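Local coordinates for protein 5-ketofructose reductase (Gluconobacter sp., PDB 7COK) that reduces 5-ketofructose, probably with a nicotinamide cofactor bound to its Rossmann-type domain, as a novel class within the shikimate dehydrogenase family, at residues A[24-29]-A[251-256]; A[48-53]-A[72-77]; A[77-82]-A[90-95]; A[138-143]-A[162-167]; A[237-240]-A[244-247]. All coordinates share one frame; numbering follows the deposited sequence.

Interaction 1: A[24-29]-A[251-256]; sequences VAMVEA and MLVNQG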
loop_
_atom_site.group_PDB
_atom_site.type_symbol
_atom_site.label_atom_id
_atom_site.label_comp_id
_atom_site.label_asym_id
_atom_site.label_seq_id
_atom_site.Cartn_x
_atom_site.Cartn_y
_atom_site.Cartn_z
ATOM N N VAL A 24 -0.256 5.477 10.643
ATOM C CA VAL A 24 0.683 4.674 9.853
ATOM C C VAL A 24 1.939 4.306 10.660
ATOM O O VAL A 24 2.323 3.144 10.694
ATOM C CB VAL A 24 1.023 5.299 8.455
ATOM C CG1 VAL A 24 1.595 6.703 8.575
ATOM C CG2 VAL A 24 1.993 4.406 7.668
ATOM N N ALA A 25 2.540 5.292 11.316
ATOM C CA ALA A 25 3.764 5.062 12.055
ATOM C C ALA A 25 3.489 4.204 13.286
ATOM O O ALA A 25 4.238 3.280 13.591
ATOM C CB ALA A 25 4.399 6.388 12.442
ATOM N N MET A 26 2.400 4.507 13.980
ATOM C CA MET A 26 2.037 3.742 15.152
ATOM C C MET A 26 1.814 2.255 14.807
ATOM O O MET A 26 2.397 1.348 15.404
ATOM C CB MET A 26 0.813 4.358 15.815
ATOM C CG MET A 26 0.406 3.635 17.082
ATOM S SD MET A 26 -1.147 4.221 17.743
ATOM C CE MET A 26 -2.333 3.602 16.557
ATOM N N VAL A 27 0.959 2.014 13.830
ATOM C CA VAL A 27 0.557 0.670 13.490
ATOM C C VAL A 27 1.754 -0.101 12.914
ATOM O O VAL A 27 1.955 -1.224 13.294
ATOM C CB VAL A 27 -0.646 0.691 12.522
ATOM C CG1 VAL A 27 -0.941 -0.701 12.004
ATOM C CG2 VAL A 27 -1.868 1.247 13.250
ATOM N N GLU A 28 2.572 0.526 12.072
ATOM C CA GLU A 28 3.706 -0.187 11.470
ATOM C C GLU A 28 4.761 -0.473 12.525
ATOM O O GLU A 28 5.425 -1.514 12.444
ATOM C CB GLU A 28 4.265 0.546 10.260
ATOM C CG GLU A 28 3.325 0.417 9.065
ATOM C CD GLU A 28 3.924 0.887 7.765
ATOM O OE1 GLU A 28 4.922 1.641 7.789
ATOM O OE2 GLU A 28 3.398 0.503 6.701
ATOM N N ALA A 29 4.872 0.392 13.537
ATOM C CA ALA A 29 5.797 0.085 14.636
ATOM C C ALA A 29 5.360 -1.207 15.341
ATOM O O ALA A 29 6.185 -2.087 15.663
ATOM C CB ALA A 29 5.886 1.255 15.588
ATOM N N MET A 251 -5.455 5.765 24.628
ATOM C CA MET A 251 -6.721 5.415 23.972
ATOM C C MET A 251 -6.529 5.214 22.471
ATOM O O MET A 251 -7.076 4.271 21.879
ATOM C CB MET A 251 -7.769 6.496 24.223
ATOM C CG MET A 251 -8.180 6.661 25.658
ATOM S SD MET A 251 -9.462 7.927 25.746
ATOM C CE MET A 251 -9.275 8.455 27.451
ATOM N N LEU A 252 -5.751 6.095 21.852
ATOM C CA LEU A 252 -5.383 5.925 20.455
ATOM C C LEU A 252 -4.636 4.610 20.226
ATOM O O LEU A 252 -4.920 3.893 19.266
ATOM C CB LEU A 252 -4.523 7.100 20.006
ATOM C CG LEU A 252 -5.123 8.306 19.305
ATOM C CD1 LEU A 252 -3.959 9.142 18.804
ATOM C CD2 LEU A 252 -6.050 7.922 18.159
ATOM N N VAL A 253 -3.695 4.284 21.108
ATOM C CA VAL A 253 -2.992 3.015 21.008
ATOM C C VAL A 253 -3.973 1.851 21.078
ATOM O O VAL A 253 -3.934 0.946 20.233
ATOM C CB VAL A 253 -1.881 2.926 22.068
ATOM C CG1 VAL A 253 -1.283 1.523 22.128
ATOM C CG2 VAL A 253 -0.795 3.941 21.751
ATOM N N ASN A 254 -4.875 1.897 22.052
ATOM C CA ASN A 254 -5.890 0.844 22.179
ATOM C C ASN A 254 -6.760 0.695 20.952
ATOM O O ASN A 254 -7.129 -0.416 20.587
ATOM C CB ASN A 254 -6.749 1.031 23.430
ATOM C CG ASN A 254 -5.998 0.690 24.698
ATOM O OD1 ASN A 254 -5.117 -0.183 24.688
ATOM N ND2 ASN A 254 -6.344 1.350 25.803
ATOM N N GLN A 255 -7.102 1.817 20.331
ATOM C CA GLN A 255 -7.923 1.799 19.127
ATOM C C GLN A 255 -7.188 1.086 17.983
ATOM O O GLN A 255 -7.773 0.287 17.240
ATOM C CB GLN A 255 -8.224 3.225 18.721
ATOM C CG GLN A 255 -9.171 3.328 17.560
ATOM C CD GLN A 255 -9.868 4.673 17.510
ATOM O OE1 GLN A 255 -10.853 4.806 16.806
ATOM N NE2 GLN A 255 -9.369 5.670 18.274
ATOM N N GLY A 256 -5.897 1.367 17.856
ATOM C CA GLY A 256 -5.060 0.669 16.861
ATOM C C GLY A 256 -4.939 -0.806 17.149
ATOM O O GLY A 256 -4.946 -1.622 16.217
#
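M26 carries this contact almost alone. Its sulfur lies against helix 248-264, with SD 3.9 Å from V253 CA. The same SD is 4.0 Å from V253 CG2, and the two side chains slant across each other. The methyl then turns along the helix. M26 CE sits 3.8 Å from the carbonyl oxygen L252 O and 4.0 Å from G256 CA. G256 has no side chain, and CE can come right up to its backbone.

The shape of M26 explains the reach. The chain runs straight from its helix, with CG anti to the backbone N (chi1 -178°), and bends only at its last torsion (chi3 71°). No hydrogen bond joins the two segments. The axes of the two short segments stay 10.5 Å apart at closest approach and are inclined by 60°, so one long side chain bridges the distance.

Further out, M273 and L277 of helix 270-281 also pack on M26. On helix 23-34, E28 OE2 accepts a hydrogen bond from Y40 N, and E28 forms a salt bridge with R39 of the second subunit. F6 of that subunit rests on V24 and A25. The arrangement is helix-on-helix packing between the substrate-binding domain and the C-terminal region of the shikimate dehydrogenase fold.

Interaction 2: A[48-53]-A[72-77]; sequences SGLADA and KVAVLD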
loop_
_atom_site.group_PDB
_atom_site.type_symbol
_atom_site.label_atom_id
_atom_site.label_comp_id
_atom_site.label_asym_id
_atom_site.label_seq_id
_atom_site.Cartn_x
_atom_site.Cartn_y
_atom_site.Cartn_z
ATOM N N SER A 48 -15.228 12.089 -3.769
ATOM C CA SER A 48 -15.619 11.484 -5.040
ATOM C C SER A 48 -14.855 10.196 -5.370
ATOM O O SER A 48 -15.198 9.504 -6.330
ATOM C CB SER A 48 -15.489 12.475 -6.199
ATOM O OG SER A 48 -14.151 12.904 -6.334
ATOM N N GLY A 49 -13.789 9.903 -4.614
ATOM C CA GLY A 49 -12.997 8.702 -4.818
ATOM C C GLY A 49 -13.288 7.574 -3.853
ATOM O O GLY A 49 -12.754 6.484 -4.011
ATOM N N LEU A 50 -14.127 7.822 -2.852
ATOM C CA LEU A 50 -14.305 6.810 -1.799
ATOM C C LEU A 50 -14.832 5.474 -2.284
ATOM O O LEU A 50 -14.290 4.447 -1.892
ATOM C CB LEU A 50 -15.159 7.328 -0.640
ATOM C CG LEU A 50 -15.416 6.377 0.537
ATOM C CD1 LEU A 50 -14.124 6.072 1.286
ATOM C CD2 LEU A 50 -16.438 6.961 1.503
ATOM N N ALA A 51 -15.872 5.479 -3.122
ATOM C CA ALA A 51 -16.435 4.246 -3.652
ATOM C C ALA A 51 -15.382 3.396 -4.373
ATOM O O ALA A 51 -15.235 2.220 -4.078
ATOM C CB ALA A 51 -17.626 4.543 -4.563
ATOM N N ASP A 52 -14.590 4.028 -5.226
ATOM C CA ASP A 52 -13.547 3.328 -5.976
ATOM C C ASP A 52 -12.388 2.897 -5.085
ATOM O O ASP A 52 -11.754 1.867 -5.355
ATOM C CB ASP A 52 -13.037 4.192 -7.133
ATOM C CG ASP A 52 -14.006 4.243 -8.307
ATOM O OD1 ASP A 52 -15.024 3.535 -8.323
ATOM O OD2 ASP A 52 -13.713 5.006 -9.239
ATOM N N ALA A 53 -12.088 3.669 -4.042
ATOM C CA ALA A 53 -11.037 3.262 -3.122
ATOM C C ALA A 53 -11.431 2.018 -2.358
ATOM O O ALA A 53 -10.595 1.126 -2.154
ATOM C CB ALA A 53 -10.667 4.388 -2.156
ATOM N N LYS A 72 -16.348 8.845 7.337
ATOM C CA LYS A 72 -16.930 7.922 8.333
ATOM C C LYS A 72 -18.417 7.628 8.189
ATOM O O LYS A 72 -18.852 6.543 8.524
ATOM C CB LYS A 72 -16.651 8.380 9.774
ATOM C CG LYS A 72 -15.178 8.390 10.143
ATOM C CD LYS A 72 -14.996 8.772 11.606
ATOM C CE LYS A 72 -13.531 8.810 12.008
ATOM N NZ LYS A 72 -13.442 9.305 13.407
ATOM N N VAL A 73 -19.184 8.606 7.709
ATOM C CA VAL A 73 -20.621 8.418 7.465
ATOM C C VAL A 73 -20.839 7.871 6.042
ATOM O O VAL A 73 -21.586 6.909 5.828
ATOM C CB VAL A 73 -21.443 9.703 7.781
ATOM C CG1 VAL A 73 -22.917 9.497 7.460
ATOM C CG2 VAL A 73 -21.287 10.050 9.253
ATOM N N ALA A 74 -20.155 8.471 5.078
ATOM C CA ALA A 74 -20.332 8.119 3.677
ATOM C C ALA A 74 -19.981 6.654 3.398
ATOM O O ALA A 74 -20.615 5.996 2.580
ATOM C CB ALA A 74 -19.476 9.038 2.822
ATOM N N VAL A 75 -18.996 6.113 4.115
ATOM C CA VAL A 75 -18.567 4.743 3.867
ATOM C C VAL A 75 -19.674 3.715 4.128
ATOM O O VAL A 75 -19.630 2.638 3.555
ATOM C CB VAL A 75 -17.243 4.399 4.616
ATOM C CG1 VAL A 75 -17.505 4.113 6.096
ATOM C CG2 VAL A 75 -16.512 3.249 3.940
ATOM N N LEU A 76 -20.669 4.060 4.956
ATOM C CA LEU A 76 -21.722 3.079 5.244
ATOM C C LEU A 76 -22.409 2.575 3.977
ATOM O O LEU A 76 -22.805 1.405 3.917
ATOM C CB LEU A 76 -22.748 3.604 6.251
ATOM C CG LEU A 76 -22.388 3.396 7.720
ATOM C CD1 LEU A 76 -21.404 4.445 8.209
ATOM C CD2 LEU A 76 -23.685 3.434 8.529
ATOM N N ASP A 77 -22.500 3.447 2.972
ATOM C CA ASP A 77 -23.071 3.115 1.643
ATOM C C ASP A 77 -22.328 2.016 0.881
ATOM O O ASP A 77 -22.866 1.408 -0.062
ATOM C CB ASP A 77 -23.084 4.362 0.741
ATOM C CG ASP A 77 -24.059 5.415 1.194
ATOM O OD1 ASP A 77 -25.161 5.069 1.687
ATOM O OD2 ASP A 77 -23.716 6.607 1.035
#
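L50 puts one methyl, CD2, against the turn at A74 and V75. This is the tight part of the contact. CD2 of L50 lies 3.8 Å from V75 N, so it rests on the backbone of the turn. It is also 3.9 Å from A74 CB and 4.1 Å from V75 CB. In L50, chi1 -179° sends CG across, and chi2 66° turns CD1 aside and leaves CD2 leading. V75 is buried too, and it also packs on V92. H71 and H78 add further cover to L50.

A74 marks the rim of this tight patch. The outer side is looser, and V73 and D77 of the same turn are exposed.

At the start of the turn, K72 NZ makes a salt bridge with D108 OD2. Shikimate dehydrogenases have a lysine-aspartate pair of this kind in the active site, and this one may correspond to it. The L50 contact itself is van der Waals packing of one methyl with no hydrogen bond, and depends on fit and burial.

Interaction 3: A[77-82]-A[90-95]; sequences DHLDDI and GAVNCV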
loop_
_atom_site.group_PDB
_atom_site.type_symbol
_atom_site.label_atom_id
_atom_site.label_comp_id
_atom_site.label_asym_id
_atom_site.label_seq_id
_atom_site.Cartn_x
_atom_site.Cartn_y
_atom_site.Cartn_z
ATOM N N ASP A 77 -22.500 3.447 2.972
ATOM C CA ASP A 77 -23.071 3.115 1.643
ATOM C C ASP A 77 -22.328 2.016 0.881
ATOM O O ASP A 77 -22.866 1.408 -0.062
ATOM C CB ASP A 77 -23.084 4.362 0.741
ATOM C CG ASP A 77 -24.059 5.415 1.194
ATOM O OD1 ASP A 77 -25.161 5.069 1.687
ATOM O OD2 ASP A 77 -23.716 6.607 1.035
ATOM N N HIS A 78 -21.081 1.758 1.258
ATOM C CA HIS A 78 -20.251 0.840 0.486
ATOM C C HIS A 78 -19.936 -0.485 1.177
ATOM O O HIS A 78 -19.149 -1.291 0.658
ATOM C CB HIS A 78 -18.959 1.546 0.099
ATOM C CG HIS A 78 -19.170 2.907 -0.473
ATOM N ND1 HIS A 78 -19.863 3.124 -1.647
ATOM C CD2 HIS A 78 -18.811 4.128 -0.014
ATOM C CE1 HIS A 78 -19.900 4.422 -1.893
ATOM N NE2 HIS A 78 -19.276 5.053 -0.916
ATOM N N LEU A 79 -20.587 -0.730 2.308
ATOM C CA LEU A 79 -20.306 -1.907 3.135
ATOM C C LEU A 79 -21.344 -2.994 2.980
ATOM O O LEU A 79 -22.469 -2.725 2.535
ATOM C CB LEU A 79 -20.202 -1.507 4.616
ATOM C CG LEU A 79 -19.198 -0.387 4.906
ATOM C CD1 LEU A 79 -19.287 0.043 6.353
ATOM C CD2 LEU A 79 -17.761 -0.752 4.539
ATOM N N ASP A 80 -20.966 -4.210 3.376
ATOM C CA ASP A 80 -21.845 -5.381 3.322
ATOM C C ASP A 80 -22.524 -5.643 4.662
ATOM O O ASP A 80 -23.635 -6.210 4.708
ATOM C CB ASP A 80 -21.070 -6.630 2.891
ATOM C CG ASP A 80 -20.541 -6.543 1.463
ATOM O OD1 ASP A 80 -21.357 -6.533 0.510
ATOM O OD2 ASP A 80 -19.309 -6.511 1.283
ATOM N N ASP A 81 -21.858 -5.256 5.745
ATOM C CA ASP A 81 -22.324 -5.504 7.112
ATOM C C ASP A 81 -21.862 -4.360 8.006
ATOM O O ASP A 81 -20.791 -3.788 7.788
ATOM C CB ASP A 81 -21.710 -6.822 7.602
ATOM C CG ASP A 81 -22.224 -7.257 8.982
ATOM O OD1 ASP A 81 -23.456 -7.263 9.195
ATOM O OD2 ASP A 81 -21.403 -7.656 9.834
ATOM N N ILE A 82 -22.673 -4.030 9.009
ATOM C CA ILE A 82 -22.418 -2.966 9.977
ATOM C C ILE A 82 -22.618 -3.543 11.379
ATOM O O ILE A 82 -23.710 -4.014 11.704
ATOM C CB ILE A 82 -23.382 -1.769 9.745
ATOM C CG1 ILE A 82 -23.318 -1.282 8.291
ATOM C CG2 ILE A 82 -23.111 -0.626 10.720
ATOM C CD1 ILE A 82 -21.997 -0.676 7.887
ATOM N N GLY A 90 -23.845 5.414 13.757
ATOM C CA GLY A 90 -24.132 5.897 12.415
ATOM C C GLY A 90 -22.883 6.290 11.669
ATOM O O GLY A 90 -22.918 7.096 10.736
ATOM N N ALA A 91 -21.768 5.684 12.069
ATOM C CA ALA A 91 -20.497 5.964 11.437
ATOM C C ALA A 91 -19.570 4.765 11.626
ATOM O O ALA A 91 -19.698 4.033 12.609
ATOM C CB ALA A 91 -19.887 7.234 12.016
ATOM N N VAL A 92 -18.636 4.606 10.686
ATOM C CA VAL A 92 -17.659 3.525 10.664
ATOM C C VAL A 92 -16.258 4.112 10.427
ATOM O O VAL A 92 -16.044 4.947 9.534
ATOM C CB VAL A 92 -18.012 2.524 9.531
ATOM C CG1 VAL A 92 -16.806 1.663 9.162
ATOM C CG2 VAL A 92 -19.156 1.624 9.943
ATOM N N ASN A 93 -15.296 3.657 11.223
ATOM C CA ASN A 93 -13.917 4.068 11.059
ATOM C C ASN A 93 -12.972 2.888 10.843
ATOM O O ASN A 93 -11.803 3.124 10.646
ATOM C CB ASN A 93 -13.436 4.879 12.265
ATOM C CG ASN A 93 -13.293 4.020 13.508
ATOM O OD1 ASN A 93 -14.267 3.481 14.002
ATOM N ND2 ASN A 93 -12.085 3.885 14.005
ATOM N N CYS A 94 -13.463 1.646 10.911
ATOM C CA CYS A 94 -12.621 0.463 10.789
ATOM C C CYS A 94 -13.382 -0.590 10.015
ATOM O O CYS A 94 -14.440 -1.071 10.460
ATOM C CB CYS A 94 -12.287 -0.054 12.174
ATOM S SG CYS A 94 -11.265 -1.567 12.188
ATOM N N VAL A 95 -12.852 -0.927 8.853
ATOM C CA VAL A 95 -13.487 -1.899 7.955
ATOM C C VAL A 95 -12.613 -3.130 7.861
ATOM O O VAL A 95 -11.424 -3.023 7.623
ATOM C CB VAL A 95 -13.743 -1.300 6.539
ATOM C CG1 VAL A 95 -14.345 -2.355 5.581
ATOM C CG2 VAL A 95 -14.654 -0.081 6.635
#
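L79, V92 and V95 meet through aliphatic branches, and the flat group of these segments that is covered on a face is the H78 ring, just before L79. D77 CB lies over the centre of one face of that ring, 4.1 Å above its plane. A51 and V54 of helix 50-59 also touch the H78 side chain.

L79 forks between the two valines. Its CD1 meets V92 CG2 at 3.9 Å, and these side chains reach toward each other tip to tip. Its CD2 meets V95 CG2 at 3.8 Å and V95 CG1 at 3.9 Å, with the side chains slanted across one another. The leucine CG lies anti to its own carbonyl carbon (chi1 -54°), and from there one methyl goes to each valine.

The contact sits at the edge of the mixed sheet of the substrate-binding domain. Strand 101-105 runs between strands 81-82 and 94-98, and its L102 packs on both L79 and V95. N93 and C94 together face H105, forming a classic beta bulge at the start of strand 94-98.

I82 approaches from farther along the chain, with CD1 4.2 Å from V92 CG2. N93 takes no part in this packing; its OD1 accepts a hydrogen bond from T107 N.

Interaction 4: A[138-143]-A[162-167]; sequences AIAVEL and ETIAAL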
loop_
_atom_site.group_PDB
_atom_site.type_symbol
_atom_site.label_atom_id
_atom_site.label_comp_id
_atom_site.label_asym_id
_atom_site.label_seq_id
_atom_site.Cartn_x
_atom_site.Cartn_y
_atom_site.Cartn_z
ATOM N N ALA A 138 -19.629 8.376 20.153
ATOM C CA ALA A 138 -19.140 6.991 20.183
ATOM C C ALA A 138 -18.856 6.482 21.589
ATOM O O ALA A 138 -19.201 5.337 21.916
ATOM C CB ALA A 138 -17.930 6.833 19.281
ATOM N N ILE A 139 -18.237 7.325 22.406
ATOM C CA ILE A 139 -17.929 6.989 23.799
ATOM C C ILE A 139 -19.234 6.710 24.575
ATOM O O ILE A 139 -19.329 5.724 25.284
ATOM C CB ILE A 139 -17.063 8.073 24.486
ATOM C CG1 ILE A 139 -15.641 7.963 23.944
ATOM C CG2 ILE A 139 -17.015 7.882 26.002
ATOM C CD1 ILE A 139 -14.794 9.191 24.221
ATOM N N ALA A 140 -20.240 7.568 24.403
ATOM C CA ALA A 140 -21.539 7.371 25.063
ATOM C C ALA A 140 -22.185 6.033 24.657
ATOM O O ALA A 140 -22.627 5.267 25.508
ATOM C CB ALA A 140 -22.463 8.545 24.795
ATOM N N VAL A 141 -22.163 5.727 23.356
ATOM C CA VAL A 141 -22.736 4.456 22.891
ATOM C C VAL A 141 -21.982 3.277 23.478
ATOM O O VAL A 141 -22.614 2.341 23.955
ATOM C CB VAL A 141 -22.814 4.380 21.354
ATOM C CG1 VAL A 141 -23.189 2.966 20.865
ATOM C CG2 VAL A 141 -23.855 5.375 20.853
ATOM N N GLU A 142 -20.646 3.294 23.405
ATOM C CA GLU A 142 -19.874 2.150 23.896
ATOM C C GLU A 142 -20.073 1.916 25.400
ATOM O O GLU A 142 -20.200 0.781 25.864
ATOM C CB GLU A 142 -18.389 2.275 23.564
ATOM C CG GLU A 142 -18.043 2.272 22.073
ATOM C CD GLU A 142 -18.370 0.999 21.301
ATOM O OE1 GLU A 142 -18.760 -0.034 21.878
ATOM O OE2 GLU A 142 -18.222 1.015 20.065
ATOM N N LEU A 143 -20.146 2.983 26.166
ATOM C CA LEU A 143 -20.414 2.865 27.596
ATOM C C LEU A 143 -21.799 2.287 27.871
ATOM O O LEU A 143 -21.953 1.415 28.741
ATOM C CB LEU A 143 -20.280 4.243 28.250
ATOM C CG LEU A 143 -18.890 4.747 28.628
ATOM C CD1 LEU A 143 -19.004 6.236 28.804
ATOM C CD2 LEU A 143 -18.443 4.115 29.932
ATOM N N GLU A 162 -28.328 16.853 23.828
ATOM C CA GLU A 162 -29.643 16.211 23.859
ATOM C C GLU A 162 -29.790 15.162 22.767
ATOM O O GLU A 162 -30.452 14.156 22.997
ATOM C CB GLU A 162 -30.789 17.249 23.816
ATOM C CG GLU A 162 -32.208 16.693 23.974
ATOM C CD GLU A 162 -32.433 15.834 25.210
ATOM O OE1 GLU A 162 -31.748 16.033 26.230
ATOM O OE2 GLU A 162 -33.315 14.948 25.163
ATOM N N THR A 163 -29.140 15.374 21.622
ATOM C CA THR A 163 -29.133 14.391 20.525
ATOM C C THR A 163 -28.496 13.079 20.997
ATOM O O THR A 163 -29.055 12.004 20.804
ATOM C CB THR A 163 -28.433 14.925 19.265
ATOM O OG1 THR A 163 -29.159 16.057 18.755
ATOM C CG2 THR A 163 -28.372 13.844 18.160
ATOM N N ILE A 164 -27.362 13.189 21.681
ATOM C CA ILE A 164 -26.709 12.020 22.233
ATOM C C ILE A 164 -27.526 11.403 23.398
ATOM O O ILE A 164 -27.731 10.179 23.442
ATOM C CB ILE A 164 -25.226 12.302 22.586
ATOM C CG1 ILE A 164 -24.459 12.755 21.325
ATOM C CG2 ILE A 164 -24.597 11.065 23.225
ATOM C CD1 ILE A 164 -23.066 13.320 21.549
ATOM N N ALA A 165 -28.019 12.229 24.325
ATOM C CA ALA A 165 -28.874 11.715 25.393
ATOM C C ALA A 165 -30.077 10.911 24.865
ATOM O O ALA A 165 -30.349 9.813 25.390
ATOM C CB ALA A 165 -29.331 12.828 26.329
ATOM N N ALA A 166 -30.726 11.441 23.818
ATOM C CA ALA A 166 -31.896 10.816 23.186
ATOM C C ALA A 166 -31.503 9.476 22.567
ATOM O O ALA A 166 -32.209 8.493 22.726
ATOM C CB ALA A 166 -32.508 11.734 22.138
ATOM N N LEU A 167 -30.346 9.435 21.910
ATOM C CA LEU A 167 -29.817 8.186 21.358
ATOM C C LEU A 167 -29.657 7.121 22.442
ATOM O O LEU A 167 -30.046 5.976 22.253
ATOM C CB LEU A 167 -28.482 8.431 20.650
ATOM C CG LEU A 167 -27.737 7.232 20.044
ATOM C CD1 LEU A 167 -28.481 6.617 18.870
ATOM C CD2 LEU A 167 -26.353 7.711 19.618
#
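In the helix that brings I164 and L167 against A140 and V141, A166 N bonds E162 O at 2.8 Å. Across the contact the packing is apolar, in two pairs. A140 CB touches I164 CG2 at 3.7 Å. V141, the next residue, meets L167, about a turn beyond I164. V141 CG2 is 3.6 Å from L167 CD2, and the side chains cross at about a right angle.

The two helices, 134-145 and 158-171, follow parallel strands 126-130 and 150-155 in the Rossmann-type domain. A GxGxxA pattern (G131, G133, A136) spans the loop and the start of helix 134-145, consistent with dinucleotide binding, and I164 touches it.

I164 uses its short branch: CG2 is anti to the backbone N, while CG1 is anti to the carbonyl carbon (chi1 -59°). R137 also lies against both I164 and L167. L88 and I89 of helix 84-89 also pack on V141. E142 makes a salt bridge with K110 and a hydrogen bond with S85.

Interaction 5: A[237-240]-A[244-247]; sequences DAKA and TTLD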
loop_
_atom_site.group_PDB
_atom_site.type_symbol
_atom_site.label_atom_id
_atom_site.label_comp_id
_atom_site.label_asym_id
_atom_site.label_seq_id
_atom_site.Cartn_x
_atom_site.Cartn_y
_atom_site.Cartn_z
ATOM N N ASP A 237 -4.226 18.204 36.812
ATOM C CA ASP A 237 -5.051 18.707 37.914
ATOM C C ASP A 237 -5.793 17.580 38.632
ATOM O O ASP A 237 -5.793 17.530 39.862
ATOM C CB ASP A 237 -6.044 19.778 37.433
ATOM C CG ASP A 237 -5.362 21.045 36.915
ATOM O OD1 ASP A 237 -4.203 21.332 37.284
ATOM O OD2 ASP A 237 -6.007 21.763 36.120
ATOM N N ALA A 238 -6.400 16.660 37.868
ATOM C CA ALA A 238 -7.104 15.513 38.445
ATOM C C ALA A 238 -6.168 14.612 39.273
ATOM O O ALA A 238 -6.497 14.241 40.410
ATOM C CB ALA A 238 -7.785 14.716 37.334
ATOM N N LYS A 239 -5.018 14.265 38.687
ATOM C CA LYS A 239 -4.012 13.451 39.373
ATOM C C LYS A 239 -3.515 14.128 40.663
ATOM O O LYS A 239 -3.351 13.456 41.679
ATOM C CB LYS A 239 -2.842 13.145 38.433
ATOM C CG LYS A 239 -1.906 12.038 38.918
ATOM C CD LYS A 239 -1.038 11.523 37.787
ATOM C CE LYS A 239 -0.044 12.569 37.325
ATOM N NZ LYS A 239 0.399 12.357 35.921
ATOM N N ALA A 240 -3.323 15.448 40.628
ATOM C CA ALA A 240 -2.942 16.219 41.837
ATOM C C ALA A 240 -3.973 16.146 42.965
ATOM O O ALA A 240 -3.620 16.267 44.139
ATOM C CB ALA A 240 -2.649 17.671 41.489
ATOM N N THR A 244 -7.463 8.702 39.769
ATOM C CA THR A 244 -6.932 7.809 38.747
ATOM C C THR A 244 -7.249 8.448 37.403
ATOM O O THR A 244 -8.401 8.823 37.164
ATOM C CB THR A 244 -7.587 6.425 38.848
ATOM O OG1 THR A 244 -7.206 5.821 40.083
ATOM C CG2 THR A 244 -7.137 5.506 37.703
ATOM N N THR A 245 -6.228 8.589 36.557
ATOM C CA THR A 245 -6.378 9.228 35.229
ATOM C C THR A 245 -6.071 8.313 34.041
ATOM O O THR A 245 -5.228 7.413 34.119
ATOM C CB THR A 245 -5.503 10.485 35.089
ATOM O OG1 THR A 245 -4.118 10.129 35.245
ATOM C CG2 THR A 245 -5.871 11.553 36.146
ATOM N N LEU A 246 -6.761 8.579 32.930
ATOM C CA LEU A 246 -6.549 7.865 31.682
ATOM C C LEU A 246 -6.322 8.821 30.543
ATOM O O LEU A 246 -7.177 9.640 30.228
ATOM C CB LEU A 246 -7.742 6.949 31.375
ATOM C CG LEU A 246 -8.061 5.962 32.503
ATOM C CD1 LEU A 246 -9.452 5.379 32.343
ATOM C CD2 LEU A 246 -7.014 4.875 32.556
ATOM N N ASP A 247 -5.183 8.679 29.880
ATOM C CA ASP A 247 -4.800 9.610 28.836
ATOM C C ASP A 247 -5.202 9.202 27.410
ATOM O O ASP A 247 -5.438 8.017 27.102
ATOM C CB ASP A 247 -3.301 9.894 28.933
ATOM C CG ASP A 247 -2.472 8.757 28.411
ATOM O OD1 ASP A 247 -2.257 8.701 27.177
ATOM O OD2 ASP A 247 -2.026 7.929 29.225
#
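T245 packs on A238 and K239 inside a beta-alpha-beta unit made of strand 221-224, helix 233-240 and strand 245-246. The unit closes one end of the parallel sheet of the Rossmann-type domain, where 245-246 is an outermost strand within the chain.

The methyl of T245 does the touching. CG2 lies 3.8 Å from K239 N and 3.9 Å from A238 CB. It also reaches K239 CB at 4.1 Å, so it nestles against the last turn of the helix. The T245 side chain is set with OG1 between the backbone N and the carbonyl carbon (chi1 61°). That setting places CG2 anti to the carbonyl carbon and gives the helix an apolar surface to pack on.

A238 is small and buried, and its CB also packs on V222 of the neighbouring strand. K239 is exposed. It touches T245 through the base of its side chain. Its CG is anti to the backbone N (chi1 -166°), and the chain bends at chi3 (68°). Q231 lies against this lysine. L235, one turn back, adds to the cover of T245.

Backbone hydrogen bonds join L246 with V222 and D224 and fix the strand in the sheet. Just beyond it, D247 is the N-cap of helix 248-264, with OD1 accepting a hydrogen bond from G250 N.

Interactions 2 and 3 lie in the substrate-binding domain, with centres 9 Å apart. They come in series along the chain and share D77. K72 O and V92 N, 2.9 Å apart, probably form a hydrogen bond between them. Interactions 4 and 5 belong to the Rossmann-type domain, with centres 24 Å apart. Interaction 1 closes a long loop that contains the other four, and brings helix 248-264 back against helix 23-34. That helix directly follows strand 245-246 of interaction 5, and M251 touches L246. Q255 also touches N93 of interaction 3. Helix 248-264 thus touches both domains, consistent with a linking role. Interactions 1 and 2 both also touch the second subunit.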